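Nodulation protein S (Bradyrhizobium sp., PDB 3OFK) probably methylates a nitrogen of the nodulation signal, a lipochitooligosaccharide, as an S-adenosylmethionine-dependent methyltransferase with a variant Rossmann fold. Local coordinates at residues 127-130 with 131-134; 33-36 with 37-40; 18-21 with 22-25; 171-174 with 175-179. All blocks are in the same frame, centred on the assembly; numbering follows the deposited sequence.

Contact 1: residues 127-130 with 131-134; sequences LEDM and TQMR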
loop_
_atom_site.group_PDB
_atom_site.type_symbol
_atom_site.label_atom_id
_atom_site.label_comp_id
_atom_site.label_asym_id
_atom_site.label_seq_id
_atom_site.Cartn_x
_atom_site.Cartn_y
_atom_site.Cartn_z
ATOM N N LEU A 127 4.630 -10.563 1.543
ATOM C CA LEU A 127 4.602 -11.503 2.663
ATOM C C LEU A 127 4.804 -12.931 2.120
ATOM O O LEU A 127 4.550 -13.201 0.948
ATOM C CB LEU A 127 3.294 -11.364 3.428
ATOM C CG LEU A 127 3.149 -10.025 4.151
ATOM C CD1 LEU A 127 1.675 -9.836 4.519
ATOM C CD2 LEU A 127 4.063 -9.951 5.378
ATOM N N GLU A 128 5.282 -13.834 2.972
ATOM C CA GLU A 128 5.675 -15.173 2.536
ATOM C C GLU A 128 4.548 -16.158 2.240
ATOM O O GLU A 128 4.719 -17.051 1.414
ATOM C CB GLU A 128 6.576 -15.828 3.589
ATOM C CG GLU A 128 7.868 -15.094 3.804
ATOM C CD GLU A 128 8.682 -15.739 4.903
ATOM O OE1 GLU A 128 8.499 -15.361 6.085
ATOM O OE2 GLU A 128 9.491 -16.635 4.575
ATOM N N ASP A 129 3.434 -16.044 2.944
ATOM C CA ASP A 129 2.326 -17.000 2.756
ATOM C C ASP A 129 1.003 -16.389 3.132
ATOM O O ASP A 129 0.957 -15.238 3.592
ATOM C CB ASP A 129 2.601 -18.275 3.564
ATOM C CG ASP A 129 2.875 -17.992 5.035
ATOM O OD1 ASP A 129 2.039 -17.302 5.675
ATOM O OD2 ASP A 129 3.890 -18.498 5.544
ATOM N N MET A 130 -0.068 -17.172 2.960
ATOM C CA MET A 130 -1.440 -16.724 3.234
ATOM C C MET A 130 -1.758 -16.545 4.715
ATOM O O MET A 130 -2.691 -15.824 5.056
ATOM C CB MET A 130 -2.479 -17.716 2.651
ATOM C CG MET A 130 -2.992 -17.469 1.218
ATOM S SD MET A 130 -2.655 -15.865 0.504
ATOM C CE MET A 130 -1.260 -16.361 -0.464
ATOM N N THR A 131 -1.051 -17.251 5.591
ATOM C CA THR A 131 -1.276 -17.104 7.025
ATOM C C THR A 131 -0.773 -15.730 7.475
ATOM O O THR A 131 -1.470 -15.031 8.213
ATOM C CB THR A 131 -0.604 -18.217 7.838
ATOM O OG1 THR A 131 -1.144 -19.489 7.472
ATOM C CG2 THR A 131 -0.820 -18.012 9.319
ATOM N N GLN A 132 0.404 -15.340 6.996
ATOM C CA GLN A 132 0.909 -13.975 7.209
ATOM C C GLN A 132 -0.001 -12.887 6.620
ATOM O O GLN A 132 -0.195 -11.861 7.271
ATOM C CB GLN A 132 2.327 -13.808 6.655
ATOM C CG GLN A 132 3.329 -14.665 7.351
ATOM C CD GLN A 132 4.701 -14.538 6.782
ATOM O OE1 GLN A 132 5.000 -13.618 6.007
ATOM N NE2 GLN A 132 5.563 -15.438 7.188
ATOM N N MET A 133 -0.558 -13.101 5.420
ATOM C CA MET A 133 -1.471 -12.100 4.846
ATOM C C MET A 133 -2.698 -11.882 5.733
ATOM O O MET A 133 -3.038 -10.745 6.036
ATOM C CB MET A 133 -1.911 -12.455 3.439
ATOM C CG MET A 133 -0.810 -12.416 2.442
ATOM S SD MET A 133 -1.372 -12.156 0.729
ATOM C CE MET A 133 0.145 -12.734 -0.103
ATOM N N ARG A 134 -3.325 -12.972 6.160
ATOM C CA ARG A 134 -4.449 -12.939 7.089
ATOM C C ARG A 134 -4.075 -12.225 8.386
ATOM O O ARG A 134 -4.855 -11.427 8.898
ATOM C CB ARG A 134 -4.902 -14.362 7.438
ATOM C CG ARG A 134 -5.530 -15.107 6.281
ATOM C CD ARG A 134 -6.456 -16.229 6.749
ATOM N NE ARG A 134 -7.628 -16.297 5.868
ATOM C CZ ARG A 134 -7.643 -16.873 4.662
ATOM N NH1 ARG A 134 -8.761 -16.856 3.939
ATOM N NH2 ARG A 134 -6.548 -17.466 4.169
#
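Gln132 lays its extended side chain back over the turn before its helix and brings its amide against Glu128, whose backbone and carboxylate it both engages. Gln132 OE1 takes the Glu128 backbone N-H at 3.1 Å, with the donor well above the carbonyl plane. On the other side of the amide, Gln132 NE2 gives an almost straight bond, 177°, to Glu128 OE1. That bond runs in the amide plane of Gln132 but meets the carboxylate from above, the two planes being turned 60° apart. Two anchors of opposite polarity thus fix the rotation of the amide. The CB and CD2 of Leu127 each lie 3.8 Å from Gln132 OE1, while Leu127 CD1 comes up to Met133 CG at 4.1 Å.

Asp129 sits at the N-cap. Its CG is tucked between backbone N and carbonyl carbon (chi1 54°), which swings OD1 to the backbone N of Gln132 at 2.9 Å, nearly along the C-O axis. Met130 and Met133 run side by side, their CE methyls 3.9 Å apart, and Met133 continues onto Val172 of helix 169-179. Leu127, which also touches the bound S-adenosyl-L-homocysteine, lies at the start of this turn. An aspartate N-cap opening helix 130-142, after the loop that follows strand 115-121, is the pattern here, set in the Rossmann-like methyltransferase fold.

Contact 2: residues 33-36 with 37-40; sequences PFER and ERHT. With SAH (S-adenosyl-L-homocysteine), chain E.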
loop_
_atom_site.group_PDB
_atom_site.type_symbol
_atom_site.label_atom_id
_atom_site.label_comp_id
_atom_site.label_asym_id
_atom_site.label_seq_id
_atom_site.Cartn_x
_atom_site.Cartn_y
_atom_site.Cartn_z
ATOM N N PRO A 33 3.762 6.499 -16.360
ATOM C CA PRO A 33 2.389 7.003 -16.445
ATOM C C PRO A 33 1.332 6.083 -15.812
ATOM O O PRO A 33 0.370 6.584 -15.239
ATOM C CB PRO A 33 2.159 7.165 -17.956
ATOM C CG PRO A 33 3.312 6.508 -18.632
ATOM C CD PRO A 33 4.432 6.477 -17.676
ATOM N N PHE A 34 1.530 4.761 -15.883
ATOM C CA PHE A 34 0.629 3.797 -15.232
ATOM C C PHE A 34 0.652 3.950 -13.720
ATOM O O PHE A 34 -0.385 3.882 -13.063
ATOM C CB PHE A 34 1.004 2.355 -15.610
ATOM C CG PHE A 34 0.431 1.306 -14.676
ATOM C CD1 PHE A 34 -0.909 0.942 -14.749
ATOM C CD2 PHE A 34 1.241 0.674 -13.726
ATOM C CE1 PHE A 34 -1.433 -0.042 -13.897
ATOM C CE2 PHE A 34 0.722 -0.304 -12.872
ATOM C CZ PHE A 34 -0.611 -0.652 -12.945
ATOM N N GLU A 35 1.842 4.155 -13.166
ATOM C CA GLU A 35 1.952 4.322 -11.722
ATOM C C GLU A 35 1.342 5.653 -11.312
ATOM O O GLU A 35 0.664 5.722 -10.299
ATOM C CB GLU A 35 3.407 4.167 -11.248
ATOM C CG GLU A 35 4.045 2.811 -11.580
ATOM C CD GLU A 35 3.466 1.664 -10.783
ATOM O OE1 GLU A 35 2.664 1.899 -9.855
ATOM O OE2 GLU A 35 3.824 0.518 -11.079
ATOM N N ARG A 36 1.508 6.692 -12.142
ATOM C CA ARG A 36 0.855 7.977 -11.844
ATOM C C ARG A 36 -0.679 7.832 -11.846
ATOM O O ARG A 36 -1.327 8.315 -10.910
ATOM C CB ARG A 36 1.327 9.112 -12.787
ATOM C CG ARG A 36 2.808 9.517 -12.616
ATOM C CD ARG A 36 3.190 10.800 -13.432
ATOM N NE ARG A 36 3.072 10.654 -14.903
ATOM C CZ ARG A 36 4.060 10.321 -15.750
ATOM N NH1 ARG A 36 5.292 10.052 -15.327
ATOM N NH2 ARG A 36 3.818 10.257 -17.051
ATOM N N GLU A 37 -1.235 7.150 -12.876
ATOM C CA GLU A 37 -2.691 6.875 -12.965
ATOM C C GLU A 37 -3.180 6.009 -11.791
ATOM O O GLU A 37 -4.265 6.240 -11.254
ATOM C CB GLU A 37 -3.114 6.199 -14.282
ATOM C CG GLU A 37 -4.549 6.595 -14.652
ATOM C CD GLU A 37 -5.335 5.546 -15.412
ATOM O OE1 GLU A 37 -4.761 4.879 -16.306
ATOM O OE2 GLU A 37 -6.548 5.406 -15.115
ATOM N N ARG A 38 -2.376 5.025 -11.401
ATOM C CA ARG A 38 -2.718 4.213 -10.231
ATOM C C ARG A 38 -2.833 5.050 -8.962
ATOM O O ARG A 38 -3.776 4.892 -8.180
ATOM C CB ARG A 38 -1.680 3.105 -10.005
ATOM C CG ARG A 38 -2.060 2.142 -8.935
ATOM C CD ARG A 38 -1.058 0.991 -8.857
ATOM N NE ARG A 38 0.296 1.432 -8.517
ATOM C CZ ARG A 38 0.725 1.785 -7.290
ATOM N NH1 ARG A 38 -0.070 1.780 -6.214
ATOM N NH2 ARG A 38 1.989 2.154 -7.139
ATOM N N HIS A 39 -1.843 5.918 -8.770
ATOM C CA HIS A 39 -1.847 6.869 -7.691
ATOM C C HIS A 39 -3.015 7.830 -7.719
ATOM O O HIS A 39 -3.534 8.191 -6.666
ATOM C CB HIS A 39 -0.544 7.664 -7.699
ATOM C CG HIS A 39 0.595 6.966 -7.039
ATOM N ND1 HIS A 39 1.778 7.607 -6.735
ATOM C CD2 HIS A 39 0.712 5.708 -6.556
ATOM C CE1 HIS A 39 2.594 6.758 -6.138
ATOM N NE2 HIS A 39 1.962 5.606 -6.000
ATOM N N THR A 40 -3.410 8.264 -8.912
ATOM C CA THR A 40 -4.602 9.103 -9.073
ATOM C C THR A 40 -5.827 8.355 -8.545
ATOM O O THR A 40 -6.581 8.908 -7.740
ATOM C CB THR A 40 -4.790 9.567 -10.541
ATOM O OG1 THR A 40 -3.648 10.340 -10.944
ATOM C CG2 THR A 40 -6.045 10.407 -10.693
HETATM N N SAH E . 2.229 1.990 -1.280
HETATM C CA SAH E . 3.140 2.660 -2.202
HETATM C CB SAH E . 4.479 1.928 -2.229
HETATM C CG SAH E . 4.545 0.518 -2.793
HETATM S SD SAH E . 6.232 -0.159 -2.975
HETATM C C SAH E . 2.586 2.808 -3.628
HETATM O O SAH E . 1.595 2.174 -3.997
HETATM O OXT SAH E . 3.126 3.568 -4.430
HETATM C "C5'" SAH E . 6.135 -1.277 -1.537
HETATM C "C4'" SAH E . 6.603 -0.757 -0.192
HETATM O "O4'" SAH E . 6.203 -1.686 0.814
HETATM C "C3'" SAH E . 8.118 -0.593 -0.075
HETATM O "O3'" SAH E . 8.422 0.650 0.573
HETATM C "C2'" SAH E . 8.524 -1.796 0.792
HETATM O "O2'" SAH E . 9.686 -1.548 1.545
HETATM C "C1'" SAH E . 7.308 -1.932 1.667
HETATM N N9 SAH E . 7.081 -3.225 2.353
HETATM C C8 SAH E . 7.273 -4.486 1.850
HETATM N N7 SAH E . 6.895 -5.376 2.792
HETATM C C5 SAH E . 6.460 -4.715 3.879
HETATM C C6 SAH E . 5.926 -5.199 5.073
HETATM N N6 SAH E . 5.894 -6.545 5.285
HETATM N N1 SAH E . 5.545 -4.287 6.025
HETATM C C2 SAH E . 5.644 -2.924 5.762
HETATM N N3 SAH E . 6.149 -2.465 4.549
HETATM C C4 SAH E . 6.537 -3.354 3.608
#
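The carboxylate-binding end of the S-adenosyl-L-homocysteine pocket is built on the first turns of helix 33-46, in the Rossmann-like methyltransferase fold. Arg38 and the neighbouring His39 hold the ligand's carboxylate together. Arg38 NH1 bonds to SAH O at 2.8 Å, and Arg38 NH2 reaches both SAH O and, longer at 3.3 Å, SAH OXT. The second oxygen is also taken in the plane of the imidazole, at its edge. One face of the guanidinium is covered near its rim by His39 CD2, so the two ligand-binding groups also pack on each other.

Glu35, one turn earlier, positions the arginine. Its chain bends at chi2 (-70°), carrying the carboxylate alongside Arg38, and a single oxygen, Glu35 OE1, receives both NE and NH2 of Arg38 in a side-on salt bridge. That oxygen lies in the guanidinium plane, yet the carboxylate and guanidinium planes stand 76° apart. Held this way, the guanidinium presents NH1 and NH2 to the ligand, NH2 being shared with Glu35, whose carboxylate would probably offset part of the positive charge of Arg38. On the imidazole's far side, ND1 bonds to Lys68, while His39 NE2 points at SAH OXT, 2.8 Å away with an angle of 166°.

Contact 3: residues 18-21 with 22-25; sequences EREL and ANDD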
loop_
_atom_site.group_PDB
_atom_site.type_symbol
_atom_site.label_atom_id
_atom_site.label_comp_id
_atom_site.label_asym_id
_atom_site.label_seq_id
_atom_site.Cartn_x
_atom_site.Cartn_y
_atom_site.Cartn_z
ATOM N N GLU A 18 15.528 -3.546 -0.894
ATOM C CA GLU A 18 16.765 -2.751 -0.760
ATOM C C GLU A 18 17.302 -2.332 -2.142
ATOM O O GLU A 18 17.820 -1.233 -2.347
ATOM C CB GLU A 18 17.814 -3.600 -0.011
ATOM C CG GLU A 18 19.225 -3.024 0.090
ATOM C CD GLU A 18 20.253 -4.037 0.639
ATOM O OE1 GLU A 18 20.333 -5.187 0.130
ATOM O OE2 GLU A 18 20.991 -3.671 1.582
ATOM N N ARG A 19 17.152 -3.224 -3.091
ATOM C CA ARG A 19 17.590 -2.937 -4.454
ATOM C C ARG A 19 16.714 -1.879 -5.122
ATOM O O ARG A 19 17.239 -0.933 -5.725
ATOM C CB ARG A 19 17.602 -4.210 -5.267
ATOM C CG ARG A 19 18.779 -5.112 -4.911
ATOM C CD ARG A 19 20.075 -4.684 -5.610
ATOM N NE ARG A 19 20.968 -5.832 -5.846
ATOM C CZ ARG A 19 20.876 -6.685 -6.872
ATOM N NH1 ARG A 19 19.930 -6.548 -7.800
ATOM N NH2 ARG A 19 21.744 -7.693 -6.977
ATOM N N GLU A 20 15.397 -2.028 -5.017
ATOM C CA GLU A 20 14.482 -1.038 -5.612
ATOM C C GLU A 20 14.631 0.317 -4.950
ATOM O O GLU A 20 14.549 1.350 -5.619
ATOM C CB GLU A 20 13.010 -1.463 -5.534
ATOM C CG GLU A 20 12.508 -2.285 -6.681
ATOM C CD GLU A 20 12.447 -1.565 -8.020
ATOM O OE1 GLU A 20 12.564 -0.317 -8.107
ATOM O OE2 GLU A 20 12.277 -2.281 -9.017
ATOM N N LEU A 21 14.863 0.317 -3.641
ATOM C CA LEU A 21 15.004 1.576 -2.880
ATOM C C LEU A 21 16.332 2.327 -3.142
ATOM O O LEU A 21 16.478 3.481 -2.730
ATOM C CB LEU A 21 14.808 1.312 -1.388
ATOM C CG LEU A 21 13.346 0.989 -1.007
ATOM C CD1 LEU A 21 13.306 0.276 0.295
ATOM C CD2 LEU A 21 12.430 2.259 -1.024
ATOM N N ALA A 22 17.275 1.671 -3.810
ATOM C CA ALA A 22 18.548 2.261 -4.217
ATOM C C ALA A 22 18.498 2.817 -5.643
ATOM O O ALA A 22 19.418 3.514 -6.064
ATOM C CB ALA A 22 19.650 1.245 -4.101
ATOM N N ASN A 23 17.430 2.500 -6.377
ATOM C CA ASN A 23 17.161 3.116 -7.680
ATOM C C ASN A 23 16.797 4.585 -7.475
ATOM O O ASN A 23 16.155 4.914 -6.483
ATOM C CB ASN A 23 15.998 2.386 -8.411
ATOM C CG ASN A 23 16.401 0.988 -8.929
ATOM O OD1 ASN A 23 17.576 0.732 -9.191
ATOM N ND2 ASN A 23 15.421 0.085 -9.060
ATOM N N ASP A 24 17.210 5.447 -8.411
ATOM C CA ASP A 24 16.756 6.844 -8.478
ATOM C C ASP A 24 15.229 6.950 -8.325
ATOM O O ASP A 24 14.743 7.773 -7.551
ATOM C CB ASP A 24 17.157 7.533 -9.795
ATOM C CG ASP A 24 18.696 7.668 -9.984
ATOM O OD1 ASP A 24 19.459 7.241 -9.095
ATOM O OD2 ASP A 24 19.155 8.185 -11.047
ATOM N N ASP A 25 14.485 6.117 -9.052
ATOM C CA ASP A 25 13.007 6.130 -9.002
ATOM C C ASP A 25 12.545 4.722 -8.631
ATOM O O ASP A 25 12.373 3.868 -9.509
ATOM C CB ASP A 25 12.463 6.569 -10.370
ATOM C CG ASP A 25 10.932 6.677 -10.421
ATOM O OD1 ASP A 25 10.264 6.829 -9.376
ATOM O OD2 ASP A 25 10.396 6.625 -11.551
#
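The Glu20 carboxylate and the Asn23 amide stand almost perpendicular, their planes 85° apart, and meet through one pair of atoms: Asn23 ND2 comes to Glu20 OE1 at 3.0 Å. This bond, at 147°, is a weak one. Glu20 OE2 stays farther off, 3.9 Å from Asn23 ND2. Nearer the main chain, Asn23 CB rests against the carbonyl oxygen of the same glutamate, 3.3 Å from Glu20 O.

A bend at chi2 (-67°) folds the Glu20 chain round so that its carboxylate faces the residues beyond the helix. The same oxygen has a stronger partner in the backbone N of Trp27, so OE1 ties together two points of the following loop.

Two backbone bonds of the i to i+3 kind join the segments. Ala22 N bonds to Arg19 O at 3.2 Å and Asn23 N to Glu20 O at the same length, with the donors well above the carbonyl planes. Arg88 binds the carbonyl oxygens of Leu21, Asn23 and Asp24, tying this loop to helix 83-92. The chemistry implies a polar surface turn, held by several modest bonds shared between main chain and side chains.

Contact 4: residues 171-174 with 175-179; sequences TVIT and ILTEA
With its OG1 opposite the carbonyl carbon and beside its own backbone N (chi1 -54°), Thr177 turns its hydroxyl back along the helix onto the carbonyl oxygen of Ile173. The hydroxyl donates at 2.6 Å from Thr177 OG1 to Ile173 O, while Thr177 N donates to that same oxygen at 2.9 Å. The two donors come from opposite faces of the carbonyl plane, the hydroxyl from 38° above it, so one acceptor is gripped twice.

Val172 has CG1 opposite its backbone N (chi1 173°), and that branch points down the helix at the next turn. There Val172 CG1 packs against Leu176 CD1 at 3.6 Å, the two side chains meeting at a slant. Leu176 CG also lies 3.4 Å from Val172 O, beside the short, straight backbone bond of 2.7 Å from Leu176 N to Val172 O. Ile175 CG1 lies 3.5 Å from Thr171 O.

The apolar side chains share the buried face: Val172, Ile173 and Leu176 rest on Phe152 of strand 148-155, and Ile175 and Leu176 on Ile137 of helix 130-142. Thr171 OG1 bonds to Asp157, and Thr174 OG1 to Glu170 O. This is an amphipathic helix, apolar toward the sheet and helix 130-142, with Thr174 and Glu178 on the exposed side, packed on one face of the central sheet in the Rossmann-like methyltransferase fold.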
loop_
_atom_site.group_PDB
_atom_site.type_symbol
_atom_site.label_atom_id
_atom_site.label_comp_id
_atom_site.label_asym_id
_atom_site.label_seq_id
_atom_site.Cartn_x
_atom_site.Cartn_y
_atom_site.Cartn_z
ATOM N N THR A 171 -7.430 -12.352 -4.408
ATOM C CA THR A 171 -7.316 -13.143 -3.209
ATOM C C THR A 171 -7.462 -12.299 -1.945
ATOM O O THR A 171 -8.254 -12.645 -1.055
ATOM C CB THR A 171 -6.016 -13.998 -3.246
ATOM O OG1 THR A 171 -6.126 -14.943 -4.326
ATOM C CG2 THR A 171 -5.850 -14.753 -1.975
ATOM N N VAL A 172 -6.731 -11.186 -1.873
ATOM C CA VAL A 172 -6.847 -10.297 -0.726
ATOM C C VAL A 172 -8.240 -9.660 -0.604
ATOM O O VAL A 172 -8.800 -9.604 0.489
ATOM C CB VAL A 172 -5.762 -9.225 -0.734
ATOM C CG1 VAL A 172 -6.005 -8.214 0.368
ATOM C CG2 VAL A 172 -4.366 -9.870 -0.586
ATOM N N ILE A 173 -8.810 -9.196 -1.715
ATOM C CA ILE A 173 -10.159 -8.620 -1.695
ATOM C C ILE A 173 -11.127 -9.609 -1.057
ATOM O O ILE A 173 -11.973 -9.227 -0.237
ATOM C CB ILE A 173 -10.610 -8.185 -3.119
ATOM C CG1 ILE A 173 -9.889 -6.890 -3.535
ATOM C CG2 ILE A 173 -12.109 -7.951 -3.174
ATOM C CD1 ILE A 173 -10.044 -6.529 -4.976
ATOM N N THR A 174 -10.995 -10.891 -1.425
ATOM C CA THR A 174 -11.835 -11.931 -0.867
ATOM C C THR A 174 -11.753 -11.987 0.649
ATOM O O THR A 174 -12.789 -12.079 1.325
ATOM C CB THR A 174 -11.525 -13.314 -1.497
ATOM O OG1 THR A 174 -11.853 -13.256 -2.884
ATOM C CG2 THR A 174 -12.357 -14.447 -0.840
ATOM N N ILE A 175 -10.531 -11.948 1.162
ATOM C CA ILE A 175 -10.259 -12.052 2.598
ATOM C C ILE A 175 -10.702 -10.774 3.309
ATOM O O ILE A 175 -11.331 -10.824 4.373
ATOM C CB ILE A 175 -8.756 -12.290 2.872
ATOM C CG1 ILE A 175 -8.315 -13.669 2.328
ATOM C CG2 ILE A 175 -8.459 -12.166 4.369
ATOM C CD1 ILE A 175 -6.786 -13.901 2.370
ATOM N N LEU A 176 -10.380 -9.632 2.705
ATOM C CA LEU A 176 -10.832 -8.348 3.231
ATOM C C LEU A 176 -12.337 -8.310 3.403
ATOM O O LEU A 176 -12.816 -7.786 4.399
ATOM C CB LEU A 176 -10.389 -7.202 2.322
ATOM C CG LEU A 176 -8.923 -6.820 2.379
ATOM C CD1 LEU A 176 -8.570 -5.801 1.296
ATOM C CD2 LEU A 176 -8.602 -6.277 3.731
ATOM N N THR A 177 -13.069 -8.885 2.438
ATOM C CA THR A 177 -14.531 -8.840 2.403
ATOM C C THR A 177 -15.221 -9.608 3.570
ATOM O O THR A 177 -16.398 -9.350 3.880
ATOM C CB THR A 177 -15.085 -9.330 1.001
ATOM O OG1 THR A 177 -14.473 -8.575 -0.063
ATOM C CG2 THR A 177 -16.641 -9.201 0.915
ATOM N N GLU A 178 -14.491 -10.538 4.194
ATOM C CA GLU A 178 -14.978 -11.325 5.336
ATOM C C GLU A 178 -15.119 -10.456 6.572
ATOM O O GLU A 178 -15.934 -10.743 7.447
ATOM C CB GLU A 178 -14.004 -12.478 5.682
ATOM C CG GLU A 178 -13.774 -13.539 4.579
ATOM C CD GLU A 178 -12.496 -14.378 4.776
ATOM O OE1 GLU A 178 -12.073 -15.052 3.807
ATOM O OE2 GLU A 178 -11.917 -14.372 5.884
ATOM N N ALA A 179 -14.278 -9.424 6.667
ATOM C CA ALA A 179 -14.307 -8.523 7.819
ATOM C C ALA A 179 -14.896 -7.128 7.487
ATOM O O ALA A 179 -15.421 -6.439 8.376
ATOM C CB ALA A 179 -12.892 -8.385 8.396
#

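In the fold
Contacts 1 and 4 touch, with centres about 13 Å apart: helices 130-142 and 169-179 pack together, in part through Arg134 with Ile175. Contact 2 lies on the opposite side of the chain's centre from contact 1, their centres about 27 Å apart, yet both border the bound ligand. Contact 2 supplies the Arg38 guanidinium and the His39 imidazole for its carboxylate, whereas contact 1 offers the apolar Leu127. Contact 3 is the surface member; the other three are partly buried. Its helix 13-21 precedes helix 33-46 of contact 2, and Leu21 also approaches the ligand. Contact 4, the most apolar, stands farther from the pocket and relies on backbone bonds, packing and one threonine hydroxyl.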